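Local coordinates for protein bifunctional enzyme cysn/cysc (Mycobacterium tuberculosis, PDB 4BZX) that phosphorylates adenosine-5'-phosphosulfate with ATP, as the APS kinase domain of the sulfate-activating complex, to give PAPS, at residues A[8-13]-A[142-147]; A[36-41]-A[79-84]. All coordinates share one frame; numbering follows the deposited sequence. Where two conformers were deposited one is given.

Contact 1: A[8-13]-A[142-147]; sequences WFTGLS and SPYQRP. With ANP (phosphoaminophosphonic acid-adenylate ester), chain D; EDO (1,2-ethanediol), chain E.
Tyr144 reaches across to Thr10, Gly11 and Leu12, where strand 5-10 runs out into a loop with the Walker A (P-loop) pattern of the P-loop kinases. It comes from the long loop between helix 125-131 and strand 152-154. CG of the tyrosine stands anti to its backbone N (chi1 -177°), which carries the ring to the end of the strand. CB touches the methyl CD2 of Leu12 at 3.7 Å, and CG lies against the same methyl. Further out, CD2 of Tyr144 comes 3.8 Å from O1 of a bound ethanediol, probably from the crystallisation liquor. CE1 and CZ lie close to the backbone of Gly11, with CZ 3.6 Å from its CA. Leu12 N sits over one ring face, offset toward the rim. At the tip, Tyr144 OH donates a hydrogen bond of 2.7 Å to Thr10 OG1, which lies at the ring edge near the ring plane. Gly11 N is also near this hydroxyl, but the angle is poor and no bond forms. Thr10 OG1 also lies within bonding distance of the backbone O atoms of Ile84 and Ser85, which must share its single proton. Gly11 has phi 157° and psi 167°, backbone angles that suit glycine. The loop goes on to the bound nucleotide analogue, whose partners include the amides of Gly16 and Ser18 and the amine of Lys17. Arg146 NH1 bonds to the same ethanediol O1 at 3.2 Å, and its NH2 makes a salt bridge with Asp111. Pro147 and Thr10 lie alongside and point opposite ways, with Pro147 CG 3.6 Å from Thr10 CG2.

Contact 2: A[36-41]-A[79-84]; sequences YVLDGD and VLVPAI. With ADX (adenosine-5'-phosphosulfate), chain C; EDO (1,2-ethanediol), chain K.
The side chains of Asp39 and Pro82 run across each other at roughly a right angle, with Asp39 OD2 3.5 Å from Pro82 CG. The Tyr36 ring has Leu38 CD2, two residues along, at its edge, in plane. Segment 36-41 leaves strand 35-37, the parallel neighbour of strand 78-82 in the P-loop kinase sheet. Leu80 N bonds to Tyr36 O, and Leu38 N bonds to Leu80 O at 2.8 Å. The next such bond is missing because Pro82 has no N-H. Its CD lies 3.4 Å from Leu38 O instead, and that buried oxygen has no hydrogen-bond donor in the model; Val81 CA gives it a CA-H...O contact. Val37 CG1 packs on Pro82 CD, while Leu38 CD1 meets Val79 CG1 at 3.8 Å on the other sheet face. As N-cap of helix 40-43, Asp39 uses OD1 for a weak bond to Asn42 N, while OD2 is hydrogen-bonded to Ser18 OG. Its side chain's nearest atom is about 4 Å from the magnesium ion. Gly40 N restores the pairing with a 3.0 Å bond to Pro82 O. A water donates to Pro82 O and to O2A of adenosine-5'-phosphosulfate. That O2A accepts a 2.8 Å bond from Ile84 N.

Overall arrangement
Both contacts are buried and share one parallel sheet, in which strands 5-10 and 78-82 are neighbours. Contact 2 lies closer to the centre of the chain and joins two strands, mainly by backbone bonds and aliphatic packing. Contact 1 joins a strand end to an irregular loop and depends on side chains, chiefly one tyrosine; parts of that loop are exposed. The two meet directly: Phe9 N lies 2.9 Å from Val81 O, probably hydrogen-bonded, and Phe9 packs on Leu80. Both border the two ligands, but contact 1 leans to the ATP analogue and contact 2 to the APS phosphate, near magnesium.

Contact 1: A[8-13]-A[142-147]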
loop_
_atom_site.group_PDB
_atom_site.type_symbol
_atom_site.label_atom_id
_atom_site.label_comp_id
_atom_site.label_asym_id
_atom_site.label_seq_id
_atom_site.Cartn_x
_atom_site.Cartn_y
_atom_site.Cartn_z
ATOM N N TRP A 8 -5.987 -1.587 0.027
ATOM C CA TRP A 8 -4.954 -0.757 0.648
ATOM C C TRP A 8 -3.878 -1.679 1.193
ATOM O O TRP A 8 -4.187 -2.475 2.122
ATOM C CB TRP A 8 -5.592 0.005 1.770
ATOM C CG TRP A 8 -4.763 1.141 2.250
ATOM C CD1 TRP A 8 -3.738 1.079 3.162
ATOM C CD2 TRP A 8 -4.887 2.532 1.886
ATOM N NE1 TRP A 8 -3.250 2.352 3.404
ATOM C CE2 TRP A 8 -3.901 3.245 2.613
ATOM C CE3 TRP A 8 -5.681 3.229 0.974
ATOM C CZ2 TRP A 8 -3.732 4.642 2.470
ATOM C CZ3 TRP A 8 -5.496 4.610 0.865
ATOM C CH2 TRP A 8 -4.519 5.250 1.590
ATOM N N PHE A 9 -2.642 -1.570 0.675
ATOM C CA PHE A 9 -1.494 -2.495 1.016
ATOM C C PHE A 9 -0.490 -1.762 1.953
ATOM O O PHE A 9 0.115 -0.818 1.415
ATOM C CB PHE A 9 -0.651 -2.880 -0.205
ATOM C CG PHE A 9 -1.362 -3.676 -1.278
ATOM C CD1 PHE A 9 -2.071 -3.021 -2.254
ATOM C CD2 PHE A 9 -1.229 -5.058 -1.364
ATOM C CE1 PHE A 9 -2.728 -3.723 -3.267
ATOM C CE2 PHE A 9 -1.905 -5.770 -2.359
ATOM C CZ PHE A 9 -2.630 -5.093 -3.339
ATOM N N THR A 10 -0.277 -2.220 3.236
ATOM C CA THR A 10 0.595 -1.634 4.233
ATOM C C THR A 10 1.729 -2.598 4.490
ATOM O O THR A 10 1.552 -3.850 4.351
ATOM C CB THR A 10 -0.195 -1.296 5.498
ATOM O OG1 THR A 10 0.665 -0.805 6.519
ATOM C CG2 THR A 10 -0.940 -2.553 6.092
ATOM N N GLY A 11 2.868 -2.056 4.861
ATOM C CA GLY A 11 4.008 -2.897 5.175
ATOM C C GLY A 11 5.283 -2.126 5.027
ATOM O O GLY A 11 5.343 -1.066 4.400
ATOM N N LEU A 12 6.340 -2.746 5.548
ATOM C CA LEU A 12 7.685 -2.216 5.472
ATOM C C LEU A 12 8.131 -1.935 4.032
ATOM O O LEU A 12 7.671 -2.540 3.063
ATOM C CB LEU A 12 8.692 -3.144 6.153
ATOM C CG LEU A 12 8.520 -3.397 7.664
ATOM C CD1 LEU A 12 9.517 -4.410 8.137
ATOM C CD2 LEU A 12 8.689 -2.118 8.458
ATOM N N SER A 13 9.070 -1.002 3.912
ATOM C CA SER A 13 9.766 -0.858 2.682
ATOM C C SER A 13 10.422 -2.182 2.268
ATOM O O SER A 13 11.037 -2.857 3.068
ATOM C CB SER A 13 10.791 0.260 2.755
ATOM O OG SER A 13 11.427 0.404 1.522
ATOM N N SER A 142 12.083 4.893 12.603
ATOM C CA SER A 142 10.769 5.464 12.518
ATOM C C SER A 142 9.820 4.245 12.644
ATOM O O SER A 142 10.158 3.134 12.155
ATOM C CB SER A 142 10.586 6.225 11.194
ATOM O OG SER A 142 9.282 6.725 11.018
ATOM N N PRO A 143 8.685 4.418 13.299
ATOM C CA PRO A 143 7.963 3.205 13.727
ATOM C C PRO A 143 7.185 2.518 12.603
ATOM O O PRO A 143 6.748 3.178 11.647
ATOM C CB PRO A 143 7.020 3.716 14.792
ATOM C CG PRO A 143 6.765 5.110 14.424
ATOM C CD PRO A 143 8.101 5.630 13.905
ATOM N N TYR A 144 6.957 1.208 12.749
ATOM C CA TYR A 144 5.922 0.543 11.942
ATOM C C TYR A 144 4.993 -0.186 12.896
ATOM O O TYR A 144 5.464 -1.070 13.609
ATOM C CB TYR A 144 6.543 -0.439 10.899
ATOM C CG TYR A 144 5.456 -1.045 10.048
ATOM C CD1 TYR A 144 4.881 -0.327 8.981
ATOM C CD2 TYR A 144 4.892 -2.247 10.372
ATOM C CE1 TYR A 144 3.789 -0.855 8.250
ATOM C CE2 TYR A 144 3.820 -2.781 9.656
ATOM C CZ TYR A 144 3.284 -2.117 8.600
ATOM O OH TYR A 144 2.139 -2.603 7.969
ATOM N N GLN A 145 3.705 0.165 12.939
ATOM C CA GLN A 145 2.774 -0.511 13.768
ATOM C C GLN A 145 2.045 -1.607 12.962
ATOM O O GLN A 145 1.352 -1.339 11.989
ATOM C CB GLN A 145 1.737 0.452 14.331
ATOM C CG GLN A 145 2.407 1.573 15.160
ATOM C CD GLN A 145 1.419 2.549 15.739
ATOM O OE1 GLN A 145 0.389 2.909 15.128
ATOM N NE2 GLN A 145 1.708 2.991 16.972
ATOM N N ARG A 146 2.214 -2.839 13.398
ATOM C CA ARG A 146 1.644 -3.981 12.663
ATOM C C ARG A 146 0.110 -3.983 12.762
ATOM O O ARG A 146 -0.449 -3.852 13.865
ATOM C CB ARG A 146 2.201 -5.272 13.320
ATOM C CG ARG A 146 3.688 -5.449 13.049
ATOM C CD ARG A 146 4.292 -6.616 13.854
ATOM N NE ARG A 146 3.590 -7.824 13.520
ATOM C CZ ARG A 146 3.793 -8.549 12.426
ATOM N NH1 ARG A 146 4.745 -8.233 11.545
ATOM N NH2 ARG A 146 3.075 -9.651 12.251
ATOM N N PRO A 147 -0.591 -4.128 11.606
ATOM C CA PRO A 147 -2.030 -4.303 11.600
ATOM C C PRO A 147 -2.412 -5.532 12.442
ATOM O O PRO A 147 -1.780 -6.579 12.338
ATOM C CB PRO A 147 -2.351 -4.616 10.118
ATOM C CG PRO A 147 -1.244 -4.042 9.366
ATOM C CD PRO A 147 -0.027 -4.077 10.259
HETATM P PG ANP D . 8.701 0.326 -0.850
HETATM O O1G ANP D . 10.116 0.676 -0.527
HETATM O O2G ANP D . 8.290 0.930 -2.171
HETATM O O3G ANP D . 7.643 0.716 0.278
HETATM P PB ANP D . 7.495 -2.313 -1.592
HETATM O O1B ANP D . 6.767 -2.875 -0.371
HETATM O O2B ANP D . 6.665 -1.680 -2.671
HETATM N N3B ANP D . 8.726 -1.341 -1.171
HETATM P PA ANP D . 8.551 -3.914 -3.781
HETATM O O1A ANP D . 9.291 -2.803 -4.453
HETATM O O2A ANP D . 7.254 -4.348 -4.396
HETATM O O3A ANP D . 8.380 -3.588 -2.232
HETATM O "O5'" ANP D . 9.440 -5.285 -3.565
HETATM C "C5'" ANP D . 10.700 -5.372 -2.979
HETATM C "C4'" ANP D . 11.306 -6.671 -3.534
HETATM O "O4'" ANP D . 10.838 -7.754 -2.827
HETATM C "C3'" ANP D . 10.908 -6.886 -4.978
HETATM O "O3'" ANP D . 12.036 -6.541 -5.791
HETATM C "C2'" ANP D . 10.543 -8.324 -5.092
HETATM O "O2'" ANP D . 11.445 -8.947 -5.992
HETATM C "C1'" ANP D . 10.727 -8.878 -3.731
HETATM N N9 ANP D . 9.548 -9.681 -3.454
HETATM C C8 ANP D . 8.347 -9.207 -3.019
HETATM N N7 ANP D . 7.462 -10.224 -2.835
HETATM C C5 ANP D . 8.110 -11.366 -3.197
HETATM C C6 ANP D . 7.793 -12.809 -3.243
HETATM N N6 ANP D . 6.555 -13.210 -2.900
HETATM N N1 ANP D . 8.766 -13.682 -3.652
HETATM C C2 ANP D . 10.000 -13.274 -4.021
HETATM N N3 ANP D . 10.366 -11.986 -3.979
HETATM C C4 ANP D . 9.487 -11.009 -3.590
HETATM C C1 EDO E . 7.163 -6.289 10.493
HETATM O O1 EDO E . 6.438 -5.535 11.472
HETATM C C2 EDO E . 6.199 -6.398 9.319
HETATM O O2 EDO E . 6.647 -7.235 8.265
#

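Contact 2: A[36-41]-A[79-84]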
loop_
_atom_site.group_PDB
_atom_site.type_symbol
_atom_site.label_atom_id
_atom_site.label_comp_id
_atom_site.label_asym_id
_atom_site.label_seq_id
_atom_site.Cartn_x
_atom_site.Cartn_y
_atom_site.Cartn_z
ATOM N N TYR A 36 -6.531 0.184 -11.203
ATOM C CA TYR A 36 -5.477 1.196 -11.227
ATOM C C TYR A 36 -4.699 1.225 -9.973
ATOM O O TYR A 36 -5.297 1.182 -8.871
ATOM C CB TYR A 36 -6.191 2.564 -11.441
ATOM C CG TYR A 36 -5.209 3.631 -11.861
ATOM C CD1 TYR A 36 -4.754 3.704 -13.165
ATOM C CD2 TYR A 36 -4.799 4.555 -10.975
ATOM C CE1 TYR A 36 -3.817 4.671 -13.564
ATOM C CE2 TYR A 36 -3.885 5.541 -11.360
ATOM C CZ TYR A 36 -3.420 5.582 -12.636
ATOM O OH TYR A 36 -2.522 6.568 -12.889
ATOM N N VAL A 37 -3.398 1.409 -10.104
ATOM C CA VAL A 37 -2.498 1.451 -8.960
ATOM C C VAL A 37 -2.138 2.881 -8.585
ATOM O O VAL A 37 -1.666 3.664 -9.427
ATOM C CB VAL A 37 -1.202 0.680 -9.221
ATOM C CG1 VAL A 37 -0.242 0.801 -8.028
ATOM C CG2 VAL A 37 -1.468 -0.777 -9.512
ATOM N N LEU A 38 -2.413 3.242 -7.360
ATOM C CA LEU A 38 -1.964 4.577 -6.804
ATOM C C LEU A 38 -0.805 4.280 -5.897
ATOM O O LEU A 38 -1.046 3.968 -4.713
ATOM C CB LEU A 38 -3.026 5.296 -5.968
ATOM C CG LEU A 38 -4.242 5.776 -6.684
ATOM C CD1 LEU A 38 -5.228 6.301 -5.641
ATOM C CD2 LEU A 38 -3.920 6.827 -7.750
ATOM N N ASP A 39 0.408 4.372 -6.402
ATOM C CA ASP A 39 1.613 3.938 -5.648
ATOM C C ASP A 39 2.198 5.112 -4.893
ATOM O O ASP A 39 2.493 6.159 -5.503
ATOM C CB ASP A 39 2.598 3.368 -6.665
ATOM C CG ASP A 39 3.876 2.774 -6.029
ATOM O OD1 ASP A 39 4.677 3.519 -5.455
ATOM O OD2 ASP A 39 4.085 1.575 -6.187
ATOM N N GLY A 40 2.333 4.989 -3.595
ATOM C CA GLY A 40 2.883 6.025 -2.733
ATOM C C GLY A 40 4.160 6.637 -3.254
ATOM O O GLY A 40 4.303 7.865 -3.296
ATOM N N ASP A 41 5.133 5.790 -3.647
ATOM C CA ASP A 41 6.360 6.329 -4.198
ATOM C C ASP A 41 6.143 7.139 -5.476
ATOM O O ASP A 41 6.774 8.204 -5.682
ATOM C CB ASP A 41 7.347 5.146 -4.452
ATOM C CG ASP A 41 8.724 5.613 -4.901
ATOM O OD1 ASP A 41 9.407 6.316 -4.160
ATOM O OD2 ASP A 41 9.129 5.273 -5.998
ATOM N N VAL A 79 -9.150 0.030 -7.174
ATOM C CA VAL A 79 -7.971 0.825 -6.856
ATOM C C VAL A 79 -7.032 0.067 -5.921
ATOM O O VAL A 79 -7.470 -0.408 -4.906
ATOM C CB VAL A 79 -8.375 2.159 -6.220
ATOM C CG1 VAL A 79 -7.153 3.028 -5.959
ATOM C CG2 VAL A 79 -9.385 2.901 -7.103
ATOM N N LEU A 80 -5.732 0.046 -6.254
ATOM C CA LEU A 80 -4.719 -0.697 -5.486
ATOM C C LEU A 80 -3.786 0.388 -4.930
ATOM O O LEU A 80 -3.285 1.166 -5.728
ATOM C CB LEU A 80 -3.961 -1.650 -6.376
ATOM C CG LEU A 80 -4.934 -2.670 -6.987
ATOM C CD1 LEU A 80 -4.639 -3.000 -8.418
ATOM C CD2 LEU A 80 -4.977 -3.884 -6.101
ATOM N N VAL A 81 -3.594 0.453 -3.609
ATOM C CA VAL A 81 -2.767 1.490 -2.996
ATOM C C VAL A 81 -1.594 0.917 -2.188
ATOM O O VAL A 81 -1.746 0.633 -0.999
ATOM C CB VAL A 81 -3.597 2.432 -2.113
ATOM C CG1 VAL A 81 -2.694 3.538 -1.582
ATOM C CG2 VAL A 81 -4.860 2.944 -2.806
ATOM N N PRO A 82 -0.431 0.752 -2.861
ATOM C CA PRO A 82 0.749 0.330 -2.146
ATOM C C PRO A 82 1.452 1.502 -1.525
ATOM O O PRO A 82 2.040 2.360 -2.240
ATOM C CB PRO A 82 1.562 -0.339 -3.214
ATOM C CG PRO A 82 1.229 0.413 -4.446
ATOM C CD PRO A 82 -0.202 0.663 -4.344
ATOM N N ALA A 83 1.290 1.637 -0.219
ATOM C CA ALA A 83 1.927 2.715 0.549
ATOM C C ALA A 83 2.259 2.182 1.911
ATOM O O ALA A 83 1.569 1.328 2.404
ATOM C CB ALA A 83 1.021 3.859 0.715
ATOM N N ILE A 84 3.406 2.573 2.471
ATOM C CA ILE A 84 3.819 1.968 3.730
ATOM C C ILE A 84 2.743 2.010 4.808
ATOM O O ILE A 84 2.405 1.003 5.453
ATOM C CB ILE A 84 5.172 2.609 4.207
ATOM C CG1 ILE A 84 6.312 2.141 3.313
ATOM C CG2 ILE A 84 5.469 2.222 5.683
ATOM C CD1 ILE A 84 7.592 2.896 3.624
HETATM S SB ADX C . 4.141 6.563 3.807
HETATM O O1B ADX C . 3.045 5.651 3.591
HETATM O O2B ADX C . 4.806 6.375 5.085
HETATM O O3B ADX C . 3.783 7.993 3.602
HETATM P PA ADX C . 5.069 5.935 1.135
HETATM O O1A ADX C . 4.288 7.083 0.573
HETATM O O2A ADX C . 4.626 4.565 0.840
HETATM O O3A ADX C . 5.238 6.230 2.734
HETATM O "O5'" ADX C . 6.574 6.187 0.646
HETATM C "C5'" ADX C . 7.496 5.167 0.921
HETATM C "C4'" ADX C . 8.472 5.192 -0.275
HETATM O "O4'" ADX C . 9.520 6.157 -0.058
HETATM C "C3'" ADX C . 9.063 3.822 -0.409
HETATM O "O3'" ADX C . 9.038 3.503 -1.825
HETATM C "C2'" ADX C . 10.415 4.019 0.148
HETATM O "O2'" ADX C . 11.279 3.165 -0.641
HETATM C "C1'" ADX C . 10.821 5.470 0.064
HETATM N N9 ADX C . 11.360 6.176 1.217
HETATM C C8 ADX C . 12.279 7.196 1.156
HETATM N N7 ADX C . 12.541 7.691 2.346
HETATM C C5 ADX C . 11.790 6.968 3.223
HETATM C C6 ADX C . 11.683 6.992 4.664
HETATM N N6 ADX C . 12.384 7.903 5.376
HETATM N N1 ADX C . 10.832 6.094 5.211
HETATM C C2 ADX C . 10.170 5.224 4.472
HETATM N N3 ADX C . 10.245 5.123 3.115
HETATM C C4 ADX C . 11.034 5.994 2.480
HETATM C C1 EDO K . 9.777 9.375 -2.261
HETATM O O1 EDO K . 9.218 8.026 -2.316
HETATM C C2 EDO K . 11.065 9.343 -3.031
HETATM O O2 EDO K . 10.924 8.293 -4.012
HETATM O O HOH W 1 4.846 3.391 -1.597
#